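Local coordinates for protein chitinase (PDB 5XSW) that probably cleaves chitin within its chains as an endochitinase, represented here by a carboxy-terminal part that holds bound sugar in its pocket, at residues Thr407-Gln411 and Lys412-Pro416; Ser292-Val295 and Ala296-Leu300; Arg320-Asp324 and Pro325-Thr329. All coordinates share one frame; numbering follows the deposited sequence.

Contact 1 (Thr407-Gln411 and Lys412-Pro416)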
# COMPACT_ATOMS: atom_id res chain seq x y z
N THR A 407 -2.36 -27.59 3.45
CA THR A 407 -2.15 -27.35 2.01
C THR A 407 -2.33 -25.87 1.65
O THR A 407 -1.52 -25.30 0.94
CB THR A 407 -3.16 -28.19 1.17
OG1 THR A 407 -3.02 -29.57 1.54
CG2 THR A 407 -2.90 -28.07 -0.31
N VAL A 408 -3.41 -25.26 2.11
CA VAL A 408 -3.62 -23.83 1.84
C VAL A 408 -2.50 -23.01 2.49
O VAL A 408 -1.89 -22.09 1.87
CB VAL A 408 -5.00 -23.38 2.35
CG1 VAL A 408 -5.13 -21.82 2.14
CG2 VAL A 408 -6.13 -24.16 1.56
N VAL A 409 -2.16 -23.33 3.74
CA VAL A 409 -1.08 -22.57 4.36
C VAL A 409 0.20 -22.67 3.51
O VAL A 409 0.91 -21.70 3.26
CB VAL A 409 -0.81 -23.04 5.81
CG1 VAL A 409 0.46 -22.36 6.35
CG2 VAL A 409 -2.03 -22.63 6.69
N ARG A 410 0.49 -23.87 3.05
CA ARG A 410 1.71 -24.04 2.23
C ARG A 410 1.64 -23.29 0.90
O ARG A 410 2.67 -22.78 0.41
CB ARG A 410 1.94 -25.53 1.93
CG ARG A 410 3.33 -25.81 1.36
CD ARG A 410 3.60 -27.29 1.34
NE ARG A 410 4.95 -27.60 0.87
CZ ARG A 410 5.33 -28.81 0.44
NH1 ARG A 410 4.47 -29.82 0.44
NH2 ARG A 410 6.58 -29.00 0.02
N GLN A 411 0.46 -23.26 0.29
CA GLN A 411 0.28 -22.52 -0.97
C GLN A 411 0.36 -21.01 -0.80
O GLN A 411 0.82 -20.29 -1.70
CB GLN A 411 -1.09 -22.82 -1.58
CG GLN A 411 -1.25 -24.26 -2.11
CD GLN A 411 -2.72 -24.61 -2.48
OE1 GLN A 411 -3.63 -23.76 -2.40
NE2 GLN A 411 -2.95 -25.86 -2.89
N LYS A 412 -0.16 -20.51 0.31
CA LYS A 412 -0.33 -19.06 0.42
C LYS A 412 0.69 -18.31 1.30
O LYS A 412 0.82 -17.09 1.16
CB LYS A 412 -1.74 -18.75 0.94
CG LYS A 412 -2.83 -19.49 0.06
CD LYS A 412 -2.85 -18.91 -1.37
CE LYS A 412 -3.95 -19.65 -2.24
NZ LYS A 412 -3.96 -19.02 -3.61
N PHE A 413 1.35 -19.01 2.21
CA PHE A 413 2.34 -18.38 3.08
C PHE A 413 3.74 -19.00 2.98
O PHE A 413 3.91 -20.10 2.47
CB PHE A 413 1.82 -18.38 4.53
CG PHE A 413 0.51 -17.61 4.67
CD1 PHE A 413 0.47 -16.23 4.49
CD2 PHE A 413 -0.65 -18.27 4.94
CE1 PHE A 413 -0.71 -15.51 4.60
CE2 PHE A 413 -1.86 -17.58 5.07
CZ PHE A 413 -1.92 -16.21 4.87
N PHE A 414 4.73 -18.24 3.45
CA PHE A 414 6.16 -18.60 3.34
C PHE A 414 6.60 -18.50 1.91
O PHE A 414 5.79 -18.47 0.96
CB PHE A 414 6.48 -20.00 3.88
CG PHE A 414 6.10 -20.20 5.32
CD1 PHE A 414 6.90 -19.71 6.33
CD2 PHE A 414 4.95 -20.90 5.66
CE1 PHE A 414 6.55 -19.90 7.69
CE2 PHE A 414 4.58 -21.10 6.99
CZ PHE A 414 5.39 -20.59 8.02
N ARG A 415 7.90 -18.45 1.77
CA ARG A 415 8.61 -18.24 0.51
C ARG A 415 9.41 -19.53 0.29
O ARG A 415 9.76 -20.20 1.25
CB ARG A 415 9.47 -16.96 0.68
CG ARG A 415 10.33 -16.45 -0.41
CD ARG A 415 10.89 -15.07 -0.03
NE ARG A 415 9.82 -14.07 -0.08
CZ ARG A 415 9.67 -13.16 -1.03
NH1 ARG A 415 10.55 -13.09 -2.04
NH2 ARG A 415 8.63 -12.33 -0.98
N PRO A 416 9.66 -19.91 -0.97
CA PRO A 416 10.50 -21.08 -1.20
C PRO A 416 11.85 -20.97 -0.50
O PRO A 416 12.50 -19.93 -0.61
CB PRO A 416 10.70 -21.06 -2.73
CG PRO A 416 9.50 -20.37 -3.25
CD PRO A 416 9.20 -19.30 -2.23
O HOH W 1 5.04 -22.33 1.41

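Contact 2 (Ser292-Val295 and Ala296-Leu300)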
# COMPACT_ATOMS: atom_id res chain seq x y z
N SER A 292 -7.61 -14.85 4.92
CA SER A 292 -7.96 -13.45 5.24
C SER A 292 -7.79 -13.10 6.75
O SER A 292 -7.31 -12.03 7.06
CB SER A 292 -9.38 -13.07 4.76
OG SER A 292 -10.46 -13.75 5.38
N PRO A 293 -8.16 -14.00 7.68
CA PRO A 293 -7.85 -13.62 9.08
C PRO A 293 -6.34 -13.56 9.38
O PRO A 293 -5.91 -12.73 10.18
CB PRO A 293 -8.58 -14.72 9.92
CG PRO A 293 -8.70 -15.91 8.93
CD PRO A 293 -9.02 -15.19 7.62
N ILE A 294 -5.53 -14.36 8.70
CA ILE A 294 -4.08 -14.23 8.87
C ILE A 294 -3.56 -12.91 8.30
O ILE A 294 -2.74 -12.20 8.92
CB ILE A 294 -3.39 -15.46 8.23
CG1 ILE A 294 -3.76 -16.69 9.09
CG2 ILE A 294 -1.85 -15.26 8.20
CD1 ILE A 294 -3.74 -18.00 8.24
N VAL A 295 -4.07 -12.51 7.12
CA VAL A 295 -3.69 -11.20 6.56
C VAL A 295 -4.09 -10.05 7.51
O VAL A 295 -3.31 -9.17 7.75
CB VAL A 295 -4.36 -10.98 5.15
CG1 VAL A 295 -4.08 -9.55 4.60
CG2 VAL A 295 -3.81 -12.05 4.20
N ALA A 296 -5.32 -10.06 8.00
CA ALA A 296 -5.75 -9.04 8.94
C ALA A 296 -4.84 -9.00 10.18
O ALA A 296 -4.45 -7.91 10.62
CB ALA A 296 -7.23 -9.26 9.36
N ALA A 297 -4.51 -10.18 10.72
CA ALA A 297 -3.59 -10.27 11.89
C ALA A 297 -2.21 -9.67 11.57
O ALA A 297 -1.65 -8.95 12.35
CB ALA A 297 -3.46 -11.73 12.31
N VAL A 298 -1.65 -9.96 10.39
CA VAL A 298 -0.38 -9.37 10.01
C VAL A 298 -0.49 -7.87 9.84
O VAL A 298 0.43 -7.14 10.23
CB VAL A 298 0.18 -10.04 8.72
CG1 VAL A 298 1.46 -9.32 8.18
CG2 VAL A 298 0.49 -11.57 9.03
N SER A 299 -1.60 -7.39 9.29
CA SER A 299 -1.79 -5.95 9.16
C SER A 299 -1.80 -5.23 10.52
O SER A 299 -1.22 -4.15 10.69
CB SER A 299 -3.12 -5.65 8.42
OG SER A 299 -3.17 -4.27 8.07
N LEU A 300 -2.52 -5.81 11.47
CA LEU A 300 -2.56 -5.31 12.83
C LEU A 300 -1.19 -5.40 13.50
O LEU A 300 -0.75 -4.49 14.18
CB LEU A 300 -3.59 -6.08 13.64
CG LEU A 300 -5.03 -5.84 13.19
CD1 LEU A 300 -5.92 -6.99 13.61
CD2 LEU A 300 -5.53 -4.53 13.75

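Contact 3 (Arg320-Asp324 and Pro325-Thr329)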
# COMPACT_ATOMS: atom_id res chain seq x y z
N ARG A 320 2.32 -0.12 30.79
CA ARG A 320 2.39 -0.18 32.28
C ARG A 320 1.59 0.99 32.90
O ARG A 320 0.81 0.80 33.80
CB ARG A 320 3.88 -0.20 32.67
CG ARG A 320 4.32 -0.21 34.12
CD ARG A 320 5.82 -0.66 34.20
NE ARG A 320 6.79 0.30 33.65
CZ ARG A 320 7.58 0.09 32.57
NH1 ARG A 320 8.41 1.06 32.19
NH2 ARG A 320 7.55 -1.05 31.86
N LEU A 321 1.70 2.19 32.34
CA LEU A 321 1.18 3.40 33.01
C LEU A 321 -0.19 3.88 32.64
O LEU A 321 -0.81 4.59 33.44
CB LEU A 321 2.13 4.59 32.80
CG LEU A 321 3.59 4.44 33.27
CD1 LEU A 321 4.45 5.60 32.80
CD2 LEU A 321 3.62 4.38 34.77
N ALA A 322 -0.65 3.59 31.41
CA ALA A 322 -1.91 4.18 30.95
C ALA A 322 -3.06 3.85 31.89
O ALA A 322 -3.19 2.71 32.33
CB ALA A 322 -2.25 3.70 29.51
N LYS A 323 -3.91 4.82 32.19
CA LYS A 323 -5.07 4.52 33.05
C LYS A 323 -6.16 3.71 32.36
O LYS A 323 -6.94 3.03 33.02
CB LYS A 323 -5.70 5.81 33.61
CG LYS A 323 -4.92 6.42 34.83
CD LYS A 323 -5.56 7.74 35.33
CE LYS A 323 -4.53 8.59 36.16
NZ LYS A 323 -4.98 10.02 36.42
N ASP A 324 -6.25 3.79 31.03
CA ASP A 324 -7.29 3.06 30.28
C ASP A 324 -6.73 1.66 29.97
O ASP A 324 -5.71 1.51 29.26
CB ASP A 324 -7.67 3.84 28.99
CG ASP A 324 -8.73 3.13 28.14
OD1 ASP A 324 -9.09 1.97 28.40
OD2 ASP A 324 -9.24 3.79 27.21
N PRO A 325 -7.32 0.63 30.56
CA PRO A 325 -6.74 -0.69 30.34
C PRO A 325 -6.91 -1.19 28.85
O PRO A 325 -6.27 -2.14 28.43
CB PRO A 325 -7.52 -1.57 31.33
CG PRO A 325 -8.85 -0.92 31.42
CD PRO A 325 -8.55 0.57 31.36
N TRP A 326 -7.75 -0.52 28.07
CA TRP A 326 -7.97 -0.93 26.67
C TRP A 326 -7.19 0.02 25.72
O TRP A 326 -7.39 -0.02 24.50
CB TRP A 326 -9.47 -0.92 26.37
CG TRP A 326 -10.22 -2.10 26.91
CD1 TRP A 326 -10.74 -2.24 28.17
CD2 TRP A 326 -10.54 -3.31 26.20
NE1 TRP A 326 -11.35 -3.47 28.29
CE2 TRP A 326 -11.25 -4.14 27.10
CE3 TRP A 326 -10.29 -3.77 24.91
CZ2 TRP A 326 -11.72 -5.41 26.74
CZ3 TRP A 326 -10.76 -5.02 24.55
CH2 TRP A 326 -11.46 -5.83 25.47
N ALA A 327 -6.31 0.86 26.30
CA ALA A 327 -5.59 1.85 25.51
C ALA A 327 -4.86 1.26 24.26
O ALA A 327 -5.03 1.79 23.19
CB ALA A 327 -4.56 2.59 26.36
N GLU A 328 -4.06 0.20 24.42
CA GLU A 328 -3.34 -0.36 23.31
C GLU A 328 -4.31 -0.80 22.18
O GLU A 328 -4.10 -0.53 20.97
CB GLU A 328 -2.49 -1.55 23.76
CG GLU A 328 -1.79 -2.23 22.55
CD GLU A 328 -0.86 -3.37 22.93
OE1 GLU A 328 -1.24 -4.18 23.82
OE2 GLU A 328 0.20 -3.50 22.30
N THR A 329 -5.34 -1.51 22.59
CA THR A 329 -6.35 -2.05 21.64
C THR A 329 -7.05 -0.89 20.91
O THR A 329 -7.33 -0.97 19.71
CB THR A 329 -7.38 -2.96 22.37
OG1 THR A 329 -6.66 -4.10 22.92
CG2 THR A 329 -8.44 -3.47 21.37

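Contact 1 (Thr407-Gln411 and Lys412-Pro416)
Lys412, the last residue of helix 399-412, folds back over the turn before it and meets Val408. Its backbone N gives the regular helical hydrogen bond to Val408 O (2.8 Å), approaching close to the line of the carbonyl, and a second, weak one to Val409 O (3.4 Å). The side chain runs in the same direction: chi1 (-52°) sets Lys412 CG beside the backbone N, 3.3 Å from Val408 O and 3.9 Å from Val408 CG1, and a bend at chi2 (-67°) then steers CD, CE and NZ. Lysine suits this place because its aliphatic stem covers valine while its ammonium reaches past the helix to a salt bridge with Asp276. With an alanine here both would be gone, which would probably leave Asp276 without its mate and one flank of Val408 less covered. Gln411, on the exposed side, flanks the lysine stem, its CB near CG and its OE1 near CE, with no hydrogen bond between the side chains.

Val409 works through its carbonyl and one methyl. Its O accepts the N-H of Phe413 (2.9 Å, 156° at the hydrogen), the first residue to leave helical backbone angles, while Val409 CG1 stands 4.4 Å from Phe414 CE2, at the edge of that ring and near its plane. A water spans the end of the helix, 2.6 Å from Arg410 O and 2.7 Å from Phe413 O. The carbonyls of Val408, Val409 and Arg410 thus meet N-H groups or water, the two phenylalanines that follow the helix turn into an apolar interior, and the lysine charge is answered by a carboxylate.

Contact 2 (Ser292-Val295 and Ala296-Leu300)
Helix 288-311, buried along this stretch near the centre of the chain, in what is probably the catalytic domain, supplies this contact: two successive turns meet through the repeating bond from each N-H to the carbonyl four residues back. Ala296 N bonds to Ser292 O at 3.0 Å and almost straight (173° at the hydrogen), Ala297 N to Pro293 O at 3.0 Å, Val298 N to Ile294 O at 2.9 Å and Ser299 N to Val295 O at 2.9 Å. Pro293, lacking an N-H, makes no such bond to the preceding turn, and the helix is kinked there; its carbonyl still serves the turn that follows.

Side chains add to this along one flank. Val298 has CG2 beside its backbone N and CG1 opposite that atom (chi1 173°), which lays CG2 over the turn below, 3.3 Å from Ile294 O and 4.4 Å from Ile294 CG2. The two branched residues form an apolar ridge that faces helix 186-199, where Ile294 touches Leu194 and Val298 touches Phe199. Small residues suit the neighbouring positions: the methyl of Ala297 rests 3.4 Å from Pro293 O and meets Ala195 of that same helix, a pairing of alanines consistent with a close approach of the two helices.

Of the serines, Ser292 OG bonds within its own helix to Ala288 O, and Ser299 OG reaches across to Asn256 OD1 of helix 254-263. Since every touching residue is buried, the four bonds between turns pair backbone groups with one another, leaving an almost wholly hydrocarbon surface for the surrounding helices.

Contact 3 (Arg320-Asp324 and Pro325-Thr329)
Pro325 follows Asp324 directly, and Asp324 OD1 stands off one side of the proline ring's plane at its nitrogen end, 3.1 Å from Pro325 N. That nitrogen has no hydrogen to offer, so the closeness is a matter of folding, not of bonding. Proline suits the place because its fixed phi (-69°) is what the second position of a type I turn needs.

Trp326 comes next, and its backbone N-H is the group that Asp324 grips: Trp326 N to Asp324 OD1 is 2.8 Å, the donor standing above the carboxylate plane rather than in it. Asp324 holds CG anti to its own N (chi1 179°), which swings OD1 forward past the proline nitrogen to this N-H, while OD2 takes the N-H of Leu362. The carboxylate is therefore held at both oxygens. The indole leads away from the turn and packs on Ile379 and Ala383 of helix 374-386, where a broad flat side chain can cover a helix surface.

At Ala327 helix 327-338 begins. Its N-H closes the turn on Asp324 O (3.1 Å, 157° at the hydrogen), approaching well out of the carbonyl plane, and its methyl sits 3.3 Å from the same oxygen and 4.1 Å from Ala322 CB. Small side chains at Ala322 and Ala327 suit the close approach of the chain just after helix 313-321 to the start of helix 327-338. Glu328 then carries the new helix inward, its carboxylate meeting Arg304 in a salt bridge, and Thr329 OG1 bonds to Phe151 N.

An Asx turn superposed on a type I beta turn with proline in second position is the Asx-Pro turn, used here to join two helices and start the second, whose far end bears Asn337 of the glycan pocket.

Along the chain contact 2 comes first, on helix 288-311, then contact 3 between helices 313-321 and 327-338, and last contact 1 at the end of helix 399-412. Contacts 1 and 2 have centres 15 Å apart and touch directly: Phe413 CZ packs 3.5 Å from Ile294 CG2, so the loop after one helix rests on the first third of helix 288-311. Contacts 2 and 3 lie 23 Å apart between centres without touching, though helix 288-311 also supplies Arg304 to Glu328. Contacts 1 and 3 are 36 Å apart, on opposite sides of the chain's centre. Helix 288-311, buried at contact 2, thus links the two outlying turns within the helical part that holds the sugar.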